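Local coordinates for protein cytochrome C3 (Desulfovibrio desulfuricans, PDB 1UP9) that probably carries electrons as a tetraheme cytochrome, holding four covalently attached heme c groups within one short chain, at residues A[9-14]-A[62-67]; A[30-35]-A[75-80]; A[85-90]-A[95-100]. One frame throughout, in Å; residues are numbered along the deposited sequence. Where two conformers were deposited one is given.

Interaction 1 of 3, residues A[9-14]-A[62-67]; sequences VEVKGS and KSLYYV. With HEC (heme c), chain E.
L64 meets strand 9-12 through one methyl: its CD2 lies 3.5 Å from the backbone O of K12. That same methyl comes within 4.5 Å of V11 CG1, a loose apolar touch and the one place where the two side chains meet. With CG anti to the backbone N (chi1 -175°), L64 reaches out from the first turn of helix 64-69 toward the strand. No hydrogen bond joins the two segments directly; the chain E heme lies against both, and they share contacts with it.

Apolar contacts with that heme come from both segments. L64 CD2 sits 3.6 Å from the propionate carbon CBD, and V11 CG1 packs against the heme methyl CMD and the same CBD, so one propionate arm is flanked by a strand residue and a helix residue. The ring of Y65 brings its edge, not its face, to the porphyrin, with CE1 3.6 Å from C4A of the heme.

Polar bonds hold the other arm, the A propionate. S14 grips its O2A twice, from the backbone N at 2.9 Å and from OG at 2.7 Å; a chi1 of 63° tucks OG back beside its own N-H, so both donors meet one oxygen. Just before it, G13 CA approaches O1D of the arm flanked by V11 and L64, at 3.2 Å.

On the helix side, S63 is the N-cap: its OG accepts from Y66 N at 3.0 Å, and OG is bonded to A57 O as well. V11 pairs with V18 of strand 17-20, so the heme edge rests against a two-stranded antiparallel hairpin. Strand, capped helix and bound propionates together form one wall of a heme c pocket in the class III cytochrome c fold.

Interaction 2 of 3, residues A[30-35]-A[75-80]; sequences CVTCHH and KHTSCL. With HEC (heme c), chain C.
T32, on the short, weakly bonded helix about 30-33, meets T77 obliquely, its CG2 4.1 Å from T77 CB. Nearby a water ties the backbones together, donating to T32 O (2.7 Å) and accepting from T77 N. C33, with C30 before it, is thioether-linked to another heme, and H34, at the centre of an inverse gamma turn, is an axial ligand of that heme's iron. C33 and H34 also brush CBB of the chain C heme.

H35 does the main work of the contact. Its chi1 of 58° swings the ring toward H76, and the two imidazoles form an offset stack, centroids 4.0 Å apart and planes at 6°. H35 CB also lies over the H76 face, a CH-pi contact. NE2 of H35 binds the iron of the chain C heme at 2.0 Å, with H52 as the other axial ligand, while H76 NE2 donates to propionate oxygen O2D over an unusually short 2.5 Å. K75 N holds the second propionate through O1A, at 2.7 Å. This is a bis-histidine heme c site, with a second-shell histidine stacked on an axial ligand.

Interaction 3 of 3, residues A[85-90]-A[95-100]; sequences KVVAEK and KDLTGC. With HEC (heme c), chain E.
Chi1 of V86, 172°, sets CG1 anti to the backbone N and lays it against L97, crossing that side chain at about a right angle, with V86 CG1 3.6 Å from L97 CD1. V87 has two conformers; in one of them, with chi1 at -51°, CG1 turns to L97 and CG2 to T98. There the V87 and L97 side chains run antiparallel alongside one another, V87 CG1 lying 3.8 Å from L97 CB. The other branch meets T98 tip to tip: V87 CG2 is 4.0 Å from T98 CG2.

The hydroxyl of T98 has a different task, bonding through OG1 to K94 O one turn back in helix 94-98, so its methyl is the part offered to helix 79-89. L97 also serves that helix through its backbone, since its O is hydrogen-bonded to ND1 of H83, an axial ligand of a neighbouring heme.

L97 faces the chain E heme too: its O is 3.3 Å from the heme methyl CMC. Further on, C100 SG is joined to vinyl-derived CAB by a 1.8 Å thioether bond.

No hydrogen bond or charge pair crosses between 85-90 and 95-100, so the two segments meet by van der Waals contact of aliphatic groups. The specific bonds lie outside the contact: the carbonyl bond to H83, which probably orients that imidazole, and the thioether at C100.

Interactions 1 and 2 have centres about 13 Å apart and alternate along the chain, 9-14, 30-35, 62-67, 75-80, so each spans part of the other. They touch where V67 packs on S78. Interaction 3 follows both in sequence. It shares helix 79-89 with interaction 2, whose L80 packs on T98 and L97, although their centres are about 17 Å apart. Interactions 1 and 3 lie about 20 Å apart without touching, yet both meet the chain E heme, interaction 1 mainly at its propionate side, interaction 3 at CMC and a thioether. With little regular secondary structure in the chain, hemes and short helices connect the three contacts, consistent with a compact tetraheme electron carrier.

Interaction 1 of 3, residues A[9-14]-A[62-67]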
loop_
_atom_site.group_PDB
_atom_site.type_symbol
_atom_site.label_atom_id
_atom_site.label_comp_id
_atom_site.label_asym_id
_atom_site.label_seq_id
_atom_site.Cartn_x
_atom_site.Cartn_y
_atom_site.Cartn_z
ATOM N N VAL A 9 2.280 7.848 8.267
ATOM C CA VAL A 9 1.107 7.345 9.001
ATOM C C VAL A 9 1.186 5.858 9.202
ATOM O O VAL A 9 1.807 5.151 8.380
ATOM C CB VAL A 9 -0.206 7.687 8.275
ATOM C CG1 VAL A 9 -0.352 9.211 8.222
ATOM C CG2 VAL A 9 -0.282 7.149 6.846
ATOM N N GLU A 10 0.558 5.330 10.248
ATOM C CA GLU A 10 0.580 3.900 10.478
ATOM C C GLU A 10 -0.297 3.102 9.509
ATOM O O GLU A 10 -1.475 3.437 9.280
ATOM C CB GLU A 10 0.007 3.567 11.890
ATOM C CG GLU A 10 0.946 3.991 13.004
ATOM C CD GLU A 10 0.709 3.356 14.358
ATOM O OE1 GLU A 10 -0.376 3.831 14.822
ATOM O OE2 GLU A 10 1.479 2.570 15.020
ATOM N N VAL A 11 0.184 1.996 9.019
ATOM C CA VAL A 11 -0.638 0.997 8.348
ATOM C C VAL A 11 -0.558 -0.244 9.242
ATOM O O VAL A 11 0.452 -0.942 9.264
ATOM C CB VAL A 11 -0.139 0.676 6.935
ATOM C CG1 VAL A 11 -1.165 -0.233 6.236
ATOM C CG2 VAL A 11 0.072 1.910 6.082
ATOM N N LYS A 12 -1.646 -0.444 9.999
ATOM C CA LYS A 12 -1.690 -1.523 10.978
ATOM C C LYS A 12 -2.104 -2.857 10.393
ATOM O O LYS A 12 -3.244 -2.958 9.924
ATOM C CB LYS A 12 -2.636 -1.205 12.129
ATOM C CG LYS A 12 -2.122 -0.033 12.937
ATOM C CD LYS A 12 -3.061 0.208 14.115
ATOM C CE LYS A 12 -2.538 1.388 14.915
ATOM N NZ LYS A 12 -3.325 1.539 16.186
ATOM N N GLY A 13 -1.212 -3.824 10.471
ATOM C CA GLY A 13 -1.586 -5.222 10.242
ATOM C C GLY A 13 -2.019 -5.840 11.568
ATOM O O GLY A 13 -2.161 -5.116 12.549
ATOM N N SER A 14 -2.210 -7.153 11.566
ATOM C CA SER A 14 -2.618 -7.839 12.787
ATOM C C SER A 14 -1.481 -7.857 13.797
ATOM O O SER A 14 -1.765 -7.831 14.989
ATOM C CB SER A 14 -3.076 -9.259 12.435
ATOM O OG SER A 14 -2.004 -10.014 11.888
ATOM N N LYS A 62 -10.421 -9.253 0.524
ATOM C CA LYS A 62 -10.552 -8.636 1.852
ATOM C C LYS A 62 -9.218 -8.599 2.586
ATOM O O LYS A 62 -9.154 -7.986 3.666
ATOM C CB LYS A 62 -11.547 -9.404 2.737
ATOM C CG LYS A 62 -13.015 -9.221 2.419
ATOM C CD LYS A 62 -13.852 -10.161 3.291
ATOM N N SER A 63 -8.187 -9.266 2.073
ATOM C CA SER A 63 -6.932 -9.360 2.820
ATOM C C SER A 63 -6.073 -8.124 2.684
ATOM O O SER A 63 -5.591 -7.808 1.595
ATOM C CB SER A 63 -6.152 -10.611 2.333
ATOM O OG SER A 63 -4.802 -10.449 2.750
ATOM N N LEU A 64 -5.821 -7.359 3.743
ATOM C CA LEU A 64 -4.914 -6.207 3.733
ATOM C C LEU A 64 -3.551 -6.657 3.234
ATOM O O LEU A 64 -2.878 -5.989 2.453
ATOM C CB LEU A 64 -4.881 -5.531 5.124
ATOM C CG LEU A 64 -4.047 -4.236 5.155
ATOM C CD1 LEU A 64 -4.623 -3.217 4.164
ATOM C CD2 LEU A 64 -4.019 -3.674 6.575
ATOM N N TYR A 65 -3.052 -7.817 3.713
ATOM C CA TYR A 65 -1.732 -8.274 3.329
ATOM C C TYR A 65 -1.656 -8.429 1.813
ATOM O O TYR A 65 -0.668 -8.092 1.169
ATOM C CB TYR A 65 -1.419 -9.619 3.981
ATOM C CG TYR A 65 -0.094 -10.250 3.677
ATOM C CD1 TYR A 65 1.002 -9.970 4.472
ATOM C CD2 TYR A 65 0.051 -11.119 2.609
ATOM C CE1 TYR A 65 2.206 -10.579 4.156
ATOM C CE2 TYR A 65 1.256 -11.736 2.281
ATOM C CZ TYR A 65 2.331 -11.436 3.080
ATOM O OH TYR A 65 3.536 -12.022 2.820
ATOM N N TYR A 66 -2.683 -9.019 1.237
ATOM C CA TYR A 66 -2.702 -9.306 -0.202
ATOM C C TYR A 66 -2.677 -8.016 -0.986
ATOM O O TYR A 66 -1.969 -7.825 -1.957
ATOM C CB TYR A 66 -3.981 -10.095 -0.525
ATOM C CG TYR A 66 -4.031 -10.593 -1.933
ATOM C CD1 TYR A 66 -3.193 -11.576 -2.385
ATOM C CD2 TYR A 66 -4.974 -10.027 -2.786
ATOM C CE1 TYR A 66 -3.311 -11.978 -3.702
ATOM C CE2 TYR A 66 -5.085 -10.435 -4.085
ATOM C CZ TYR A 66 -4.242 -11.410 -4.532
ATOM O OH TYR A 66 -4.401 -11.791 -5.849
ATOM N N VAL A 67 -3.490 -7.017 -0.562
ATOM C CA VAL A 67 -3.570 -5.798 -1.371
ATOM C C VAL A 67 -2.316 -4.948 -1.205
ATOM O O VAL A 67 -2.057 -4.087 -2.060
ATOM C CB VAL A 67 -4.827 -4.936 -1.132
ATOM C CG1 VAL A 67 -6.099 -5.753 -1.324
ATOM C CG2 VAL A 67 -4.839 -4.255 0.242
HETATM FE FE HEC E . 5.227 -6.378 4.412
HETATM C CHA HEC E . 2.946 -6.233 6.951
HETATM C CHB HEC E . 5.653 -9.684 5.077
HETATM C CHC HEC E . 7.705 -6.455 2.082
HETATM C CHD HEC E . 4.479 -3.175 3.528
HETATM N NA HEC E . 4.520 -7.654 5.769
HETATM C C1A HEC E . 3.624 -7.410 6.788
HETATM C C2A HEC E . 3.469 -8.561 7.641
HETATM C C3A HEC E . 4.207 -9.534 7.109
HETATM C C4A HEC E . 4.855 -8.993 5.953
HETATM C CMA HEC E . 4.375 -10.988 7.566
HETATM C CAA HEC E . 2.591 -8.558 8.911
HETATM C CBA HEC E . 1.130 -8.847 8.557
HETATM C CGA HEC E . 0.211 -8.568 9.741
HETATM O O1A HEC E . 0.711 -7.989 10.729
HETATM O O2A HEC E . -0.977 -8.913 9.624
HETATM N NB HEC E . 6.420 -7.796 3.702
HETATM C C1B HEC E . 6.352 -9.127 4.007
HETATM C C2B HEC E . 7.174 -9.842 3.069
HETATM C C3B HEC E . 7.822 -8.961 2.285
HETATM C C4B HEC E . 7.362 -7.648 2.677
HETATM C CMB HEC E . 7.296 -11.372 3.063
HETATM C CAB HEC E . 8.876 -9.175 1.192
HETATM C CBB HEC E . 8.241 -9.717 -0.107
HETATM N NC HEC E . 5.956 -5.092 3.113
HETATM C C1C HEC E . 7.080 -5.249 2.300
HETATM C C2C HEC E . 7.449 -4.000 1.673
HETATM C C3C HEC E . 6.526 -3.109 2.049
HETATM C C4C HEC E . 5.574 -3.770 2.930
HETATM C CMC HEC E . 8.710 -3.826 0.802
HETATM C CAC HEC E . 6.383 -1.632 1.750
HETATM C CBC HEC E . 6.336 -1.324 0.229
HETATM N ND HEC E . 3.888 -5.035 5.032
HETATM C C1D HEC E . 3.698 -3.781 4.493
HETATM C C2D HEC E . 2.553 -3.170 5.116
HETATM C C3D HEC E . 2.130 -3.975 6.112
HETATM C C4D HEC E . 2.992 -5.156 6.076
HETATM C CMD HEC E . 1.950 -1.829 4.728
HETATM C CAD HEC E . 0.982 -3.748 7.107
HETATM C CBD HEC E . -0.416 -4.026 6.496
HETATM C CGD HEC E . -0.650 -5.489 6.289
HETATM O O1D HEC E . -1.274 -6.143 7.157
HETATM O O2D HEC E . -0.166 -6.029 5.267
#

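Interaction 2 of 3, residues A[30-35]-A[75-80]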
loop_
_atom_site.group_PDB
_atom_site.type_symbol
_atom_site.label_atom_id
_atom_site.label_comp_id
_atom_site.label_asym_id
_atom_site.label_seq_id
_atom_site.Cartn_x
_atom_site.Cartn_y
_atom_site.Cartn_z
ATOM N N CYS A 30 -3.815 10.358 -6.189
ATOM C CA CYS A 30 -4.378 9.807 -4.960
ATOM C C CYS A 30 -5.176 8.537 -5.241
ATOM O O CYS A 30 -5.140 7.572 -4.514
ATOM C CB CYS A 30 -5.311 10.799 -4.227
ATOM S SG CYS A 30 -4.773 12.482 -4.064
ATOM N N VAL A 31 -5.900 8.578 -6.367
ATOM C CA VAL A 31 -6.834 7.493 -6.691
ATOM C C VAL A 31 -6.113 6.219 -7.044
ATOM O O VAL A 31 -6.771 5.173 -7.040
ATOM C CB VAL A 31 -7.795 7.979 -7.800
ATOM C CG1 VAL A 31 -7.096 7.978 -9.160
ATOM C CG2 VAL A 31 -9.081 7.147 -7.825
ATOM N N THR A 32 -4.804 6.268 -7.336
ATOM C CA THR A 32 -4.119 4.985 -7.549
ATOM C C THR A 32 -4.239 4.099 -6.326
ATOM O O THR A 32 -4.426 2.873 -6.429
ATOM C CB THR A 32 -2.644 5.283 -7.823
ATOM O OG1 THR A 32 -2.621 5.948 -9.111
ATOM C CG2 THR A 32 -1.837 3.989 -7.855
ATOM N N CYS A 33 -4.122 4.740 -5.153
ATOM C CA CYS A 33 -4.190 4.009 -3.880
ATOM C C CYS A 33 -5.590 4.075 -3.271
ATOM O O CYS A 33 -6.167 3.048 -2.955
ATOM C CB CYS A 33 -3.148 4.581 -2.905
ATOM S SG CYS A 33 -1.498 4.388 -3.636
ATOM N N HIS A 34 -6.031 5.315 -3.121
ATOM C CA HIS A 34 -7.376 5.569 -2.579
ATOM C C HIS A 34 -8.361 5.414 -3.711
ATOM O O HIS A 34 -8.939 6.376 -4.237
ATOM C CB HIS A 34 -7.436 6.965 -1.990
ATOM C CG HIS A 34 -6.480 7.161 -0.857
ATOM N ND1 HIS A 34 -6.694 6.654 0.419
ATOM C CD2 HIS A 34 -5.306 7.836 -0.790
ATOM C CE1 HIS A 34 -5.673 7.010 1.208
ATOM N NE2 HIS A 34 -4.819 7.716 0.497
ATOM N N HIS A 35 -8.552 4.164 -4.145
ATOM C CA HIS A 35 -9.288 3.919 -5.365
ATOM C C HIS A 35 -10.779 4.183 -5.126
ATOM O O HIS A 35 -11.283 4.175 -3.998
ATOM C CB HIS A 35 -9.086 2.499 -5.847
ATOM C CG HIS A 35 -9.481 1.464 -4.855
ATOM N ND1 HIS A 35 -10.793 1.076 -4.725
ATOM C CD2 HIS A 35 -8.766 0.758 -3.944
ATOM C CE1 HIS A 35 -10.862 0.161 -3.765
ATOM N NE2 HIS A 35 -9.660 -0.067 -3.265
ATOM N N LYS A 75 -6.896 -5.726 -9.299
ATOM C CA LYS A 75 -7.852 -4.774 -9.824
ATOM C C LYS A 75 -7.411 -3.338 -9.558
ATOM O O LYS A 75 -7.893 -2.378 -10.174
ATOM C CB LYS A 75 -9.249 -4.962 -9.226
ATOM C CG LYS A 75 -9.932 -6.285 -9.520
ATOM C CD LYS A 75 -11.275 -6.352 -8.784
ATOM C CE LYS A 75 -11.118 -7.049 -7.436
ATOM N NZ LYS A 75 -11.246 -8.533 -7.554
ATOM N N HIS A 76 -6.479 -3.120 -8.636
ATOM C CA HIS A 76 -5.886 -1.800 -8.349
ATOM C C HIS A 76 -4.411 -2.093 -8.101
ATOM O O HIS A 76 -4.024 -3.270 -7.979
ATOM C CB HIS A 76 -6.557 -1.097 -7.175
ATOM C CG HIS A 76 -8.027 -0.899 -7.436
ATOM N ND1 HIS A 76 -8.500 -0.036 -8.406
ATOM C CD2 HIS A 76 -9.088 -1.503 -6.869
ATOM C CE1 HIS A 76 -9.822 -0.093 -8.411
ATOM N NE2 HIS A 76 -10.187 -0.973 -7.492
ATOM N N THR A 77 -3.587 -1.066 -8.006
ATOM C CA THR A 77 -2.154 -1.251 -7.872
ATOM C C THR A 77 -1.782 -1.390 -6.404
ATOM O O THR A 77 -2.064 -0.516 -5.562
ATOM C CB THR A 77 -1.434 -0.020 -8.475
ATOM O OG1 THR A 77 -1.775 0.036 -9.884
ATOM C CG2 THR A 77 0.068 -0.129 -8.394
ATOM N N SER A 78 -1.122 -2.493 -6.066
ATOM C CA SER A 78 -0.557 -2.713 -4.752
ATOM C C SER A 78 0.818 -2.060 -4.613
ATOM O O SER A 78 1.504 -1.671 -5.542
ATOM C CB SER A 78 -0.403 -4.228 -4.470
ATOM O OG SER A 78 0.718 -4.641 -5.265
ATOM N N CYS A 79 1.230 -1.953 -3.329
ATOM C CA CYS A 79 2.541 -1.374 -3.031
ATOM C C CYS A 79 3.637 -2.127 -3.774
ATOM O O CYS A 79 4.479 -1.493 -4.417
ATOM C CB CYS A 79 2.883 -1.472 -1.537
ATOM S SG CYS A 79 1.537 -0.977 -0.389
ATOM N N LEU A 80 3.637 -3.460 -3.637
ATOM C CA LEU A 80 4.760 -4.211 -4.219
ATOM C C LEU A 80 4.668 -4.248 -5.731
ATOM O O LEU A 80 5.720 -4.344 -6.380
ATOM C CB LEU A 80 4.818 -5.640 -3.651
ATOM C CG LEU A 80 5.585 -5.827 -2.367
ATOM C CD1 LEU A 80 7.082 -5.686 -2.649
ATOM C CD2 LEU A 80 5.187 -4.822 -1.321
HETATM FE FE HEC C . -9.323 -1.459 -1.826
HETATM C CHA HEC C . -9.825 -3.765 -4.239
HETATM C CHB HEC C . -5.977 -1.576 -2.379
HETATM C CHC HEC C . -8.873 1.174 0.318
HETATM C CHD HEC C . -12.665 -1.579 -0.958
HETATM N NA HEC C . -8.126 -2.440 -3.079
HETATM C C1A HEC C . -8.510 -3.387 -3.979
HETATM C C2A HEC C . -7.343 -3.929 -4.652
HETATM C C3A HEC C . -6.259 -3.274 -4.215
HETATM C C4A HEC C . -6.735 -2.370 -3.179
HETATM C CMA HEC C . -4.794 -3.401 -4.643
HETATM C CAA HEC C . -7.433 -5.066 -5.684
HETATM C CBA HEC C . -7.559 -6.432 -5.000
HETATM C CGA HEC C . -7.802 -7.548 -5.998
HETATM O O1A HEC C . -7.723 -7.290 -7.212
HETATM O O2A HEC C . -8.066 -8.658 -5.507
HETATM N NB HEC C . -7.750 -0.438 -1.146
HETATM C C1B HEC C . -6.406 -0.644 -1.474
HETATM C C2B HEC C . -5.555 0.215 -0.680
HETATM C C3B HEC C . -6.399 0.966 0.081
HETATM C C4B HEC C . -7.742 0.588 -0.226
HETATM C CMB HEC C . -4.020 0.193 -0.743
HETATM C CAB HEC C . -6.034 2.051 1.099
HETATM C CBB HEC C . -5.124 3.155 0.508
HETATM N NC HEC C . -10.488 -0.439 -0.569
HETATM C C1C HEC C . -10.132 0.625 0.236
HETATM C C2C HEC C . -11.255 1.060 1.000
HETATM C C3C HEC C . -12.297 0.242 0.708
HETATM C C4C HEC C . -11.858 -0.650 -0.320
HETATM C CMC HEC C . -11.238 2.230 2.014
HETATM C CAC HEC C . -13.692 0.184 1.370
HETATM C CBC HEC C . -14.503 1.482 1.243
HETATM N ND HEC C . -10.916 -2.468 -2.454
HETATM C C1D HEC C . -12.217 -2.357 -2.022
HETATM C C2D HEC C . -13.076 -3.162 -2.862
HETATM C C3D HEC C . -12.291 -3.766 -3.785
HETATM C C4D HEC C . -10.925 -3.361 -3.520
HETATM C CMD HEC C . -14.612 -3.231 -2.684
HETATM C CAD HEC C . -12.694 -4.737 -4.902
HETATM C CBD HEC C . -13.188 -4.067 -6.193
HETATM C CGD HEC C . -12.175 -3.245 -6.952
HETATM O O1D HEC C . -11.247 -3.814 -7.580
HETATM O O2D HEC C . -12.379 -2.007 -6.914
HETATM O O HOH W 1 -4.758 1.521 -8.733
#

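Interaction 3 of 3, residues A[85-90]-A[95-100]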
loop_
_atom_site.group_PDB
_atom_site.type_symbol
_atom_site.label_atom_id
_atom_site.label_comp_id
_atom_site.label_asym_id
_atom_site.label_seq_id
_atom_site.Cartn_x
_atom_site.Cartn_y
_atom_site.Cartn_z
ATOM N N LYS A 85 8.063 -2.267 -10.364
ATOM C CA LYS A 85 8.333 -1.472 -11.578
ATOM C C LYS A 85 9.346 -0.372 -11.309
ATOM O O LYS A 85 10.227 -0.090 -12.142
ATOM C CB LYS A 85 7.054 -0.833 -12.130
ATOM C CG LYS A 85 6.000 -1.832 -12.607
ATOM C CD LYS A 85 4.683 -1.097 -12.859
ATOM C CE LYS A 85 3.496 -2.006 -13.177
ATOM N NZ LYS A 85 2.224 -1.203 -13.108
ATOM N N VAL A 86 9.261 0.292 -10.148
ATOM C CA VAL A 86 10.216 1.341 -9.800
ATOM C C VAL A 86 11.627 0.746 -9.708
ATOM O O VAL A 86 12.534 1.362 -10.224
ATOM C CB VAL A 86 9.808 2.016 -8.478
ATOM C CG1 VAL A 86 10.858 2.986 -7.968
ATOM C CG2 VAL A 86 8.472 2.775 -8.625
ATOM N N VAL A 87 11.754 -0.398 -9.049
ATOM C CA VAL A 87 13.113 -0.961 -8.844
ATOM C C VAL A 87 13.623 -1.559 -10.124
ATOM O O VAL A 87 14.818 -1.649 -10.270
ATOM C CB VAL A 87 13.199 -1.919 -7.647
ATOM C CG1 VAL A 87 12.579 -1.217 -6.414
ATOM C CG2 VAL A 87 12.490 -3.231 -7.831
ATOM N N ALA A 88 12.804 -1.930 -11.078
ATOM C CA ALA A 88 13.330 -2.279 -12.414
ATOM C C ALA A 88 14.077 -1.110 -13.045
ATOM O O ALA A 88 15.119 -1.284 -13.699
ATOM C CB ALA A 88 12.193 -2.763 -13.307
ATOM N N GLU A 89 13.568 0.103 -12.888
ATOM C CA GLU A 89 14.218 1.280 -13.427
ATOM C C GLU A 89 15.271 1.882 -12.498
ATOM O O GLU A 89 16.157 2.560 -13.026
ATOM C CB GLU A 89 13.112 2.353 -13.683
ATOM C CG GLU A 89 12.188 1.924 -14.806
ATOM C CD GLU A 89 10.947 2.771 -14.989
ATOM O OE1 GLU A 89 10.787 3.850 -14.333
ATOM O OE2 GLU A 89 10.167 2.334 -15.859
ATOM N N LYS A 90 15.148 1.647 -11.199
ATOM C CA LYS A 90 16.107 2.167 -10.218
ATOM C C LYS A 90 16.575 1.028 -9.324
ATOM O O LYS A 90 16.142 0.859 -8.196
ATOM C CB LYS A 90 15.455 3.271 -9.365
ATOM C CG LYS A 90 15.046 4.447 -10.260
ATOM C CD LYS A 90 14.549 5.624 -9.484
ATOM C CE LYS A 90 15.605 6.325 -8.655
ATOM N NZ LYS A 90 15.062 7.620 -8.137
ATOM N N LYS A 95 16.342 -3.277 -2.373
ATOM C CA LYS A 95 16.071 -3.707 -0.995
ATOM C C LYS A 95 15.165 -2.730 -0.277
ATOM O O LYS A 95 14.246 -3.081 0.437
ATOM C CB LYS A 95 17.408 -3.812 -0.245
ATOM C CG LYS A 95 17.214 -4.251 1.203
ATOM C CD LYS A 95 17.421 -5.743 1.299
ATOM C CE LYS A 95 17.724 -6.207 2.711
ATOM N NZ LYS A 95 17.162 -7.567 2.975
ATOM N N ASP A 96 15.422 -1.429 -0.504
ATOM C CA ASP A 96 14.657 -0.403 0.174
ATOM C C ASP A 96 13.149 -0.524 -0.080
ATOM O O ASP A 96 12.327 -0.330 0.807
ATOM C CB ASP A 96 15.054 1.001 -0.312
ATOM C CG ASP A 96 16.310 1.540 0.321
ATOM O OD1 ASP A 96 16.831 0.972 1.298
ATOM O OD2 ASP A 96 16.859 2.545 -0.176
ATOM N N LEU A 97 12.778 -0.820 -1.342
ATOM C CA LEU A 97 11.366 -0.782 -1.721
ATOM C C LEU A 97 10.682 -2.142 -1.838
ATOM O O LEU A 97 9.441 -2.217 -1.934
ATOM C CB LEU A 97 11.189 -0.069 -3.076
ATOM C CG LEU A 97 11.641 1.396 -3.149
ATOM C CD1 LEU A 97 11.132 1.990 -4.469
ATOM C CD2 LEU A 97 11.296 2.220 -1.957
ATOM N N THR A 98 11.457 -3.233 -1.856
ATOM C CA THR A 98 10.803 -4.535 -2.018
ATOM C C THR A 98 11.317 -5.544 -1.010
ATOM O O THR A 98 10.773 -6.670 -0.989
ATOM C CB THR A 98 10.960 -5.127 -3.437
ATOM O OG1 THR A 98 12.340 -5.460 -3.740
ATOM C CG2 THR A 98 10.431 -4.154 -4.495
ATOM N N GLY A 99 12.333 -5.251 -0.191
ATOM C CA GLY A 99 12.801 -6.291 0.716
ATOM C C GLY A 99 11.840 -6.588 1.850
ATOM O O GLY A 99 11.159 -5.706 2.397
ATOM N N CYS A 100 11.855 -7.855 2.262
ATOM C CA CYS A 100 11.006 -8.283 3.370
ATOM C C CYS A 100 11.666 -7.965 4.708
ATOM O O CYS A 100 10.930 -7.975 5.676
ATOM C CB CYS A 100 10.694 -9.803 3.292
ATOM S SG CYS A 100 10.173 -10.351 1.641
HETATM FE FE HEC E . 5.227 -6.378 4.412
HETATM C CHA HEC E . 2.946 -6.233 6.951
HETATM C CHB HEC E . 5.653 -9.684 5.077
HETATM C CHC HEC E . 7.705 -6.455 2.082
HETATM C CHD HEC E . 4.479 -3.175 3.528
HETATM N NA HEC E . 4.520 -7.654 5.769
HETATM C C1A HEC E . 3.624 -7.410 6.788
HETATM C C2A HEC E . 3.469 -8.561 7.641
HETATM C C3A HEC E . 4.207 -9.534 7.109
HETATM C C4A HEC E . 4.855 -8.993 5.953
HETATM C CMA HEC E . 4.375 -10.988 7.566
HETATM C CAA HEC E . 2.591 -8.558 8.911
HETATM C CBA HEC E . 1.130 -8.847 8.557
HETATM C CGA HEC E . 0.211 -8.568 9.741
HETATM O O1A HEC E . 0.711 -7.989 10.729
HETATM O O2A HEC E . -0.977 -8.913 9.624
HETATM N NB HEC E . 6.420 -7.796 3.702
HETATM C C1B HEC E . 6.352 -9.127 4.007
HETATM C C2B HEC E . 7.174 -9.842 3.069
HETATM C C3B HEC E . 7.822 -8.961 2.285
HETATM C C4B HEC E . 7.362 -7.648 2.677
HETATM C CMB HEC E . 7.296 -11.372 3.063
HETATM C CAB HEC E . 8.876 -9.175 1.192
HETATM C CBB HEC E . 8.241 -9.717 -0.107
HETATM N NC HEC E . 5.956 -5.092 3.113
HETATM C C1C HEC E . 7.080 -5.249 2.300
HETATM C C2C HEC E . 7.449 -4.000 1.673
HETATM C C3C HEC E . 6.526 -3.109 2.049
HETATM C C4C HEC E . 5.574 -3.770 2.930
HETATM C CMC HEC E . 8.710 -3.826 0.802
HETATM C CAC HEC E . 6.383 -1.632 1.750
HETATM C CBC HEC E . 6.336 -1.324 0.229
HETATM N ND HEC E . 3.888 -5.035 5.032
HETATM C C1D HEC E . 3.698 -3.781 4.493
HETATM C C2D HEC E . 2.553 -3.170 5.116
HETATM C C3D HEC E . 2.130 -3.975 6.112
HETATM C C4D HEC E . 2.992 -5.156 6.076
HETATM C CMD HEC E . 1.950 -1.829 4.728
HETATM C CAD HEC E . 0.982 -3.748 7.107
HETATM C CBD HEC E . -0.416 -4.026 6.496
HETATM C CGD HEC E . -0.650 -5.489 6.289
HETATM O O1D HEC E . -1.274 -6.143 7.157
HETATM O O2D HEC E . -0.166 -6.029 5.267
#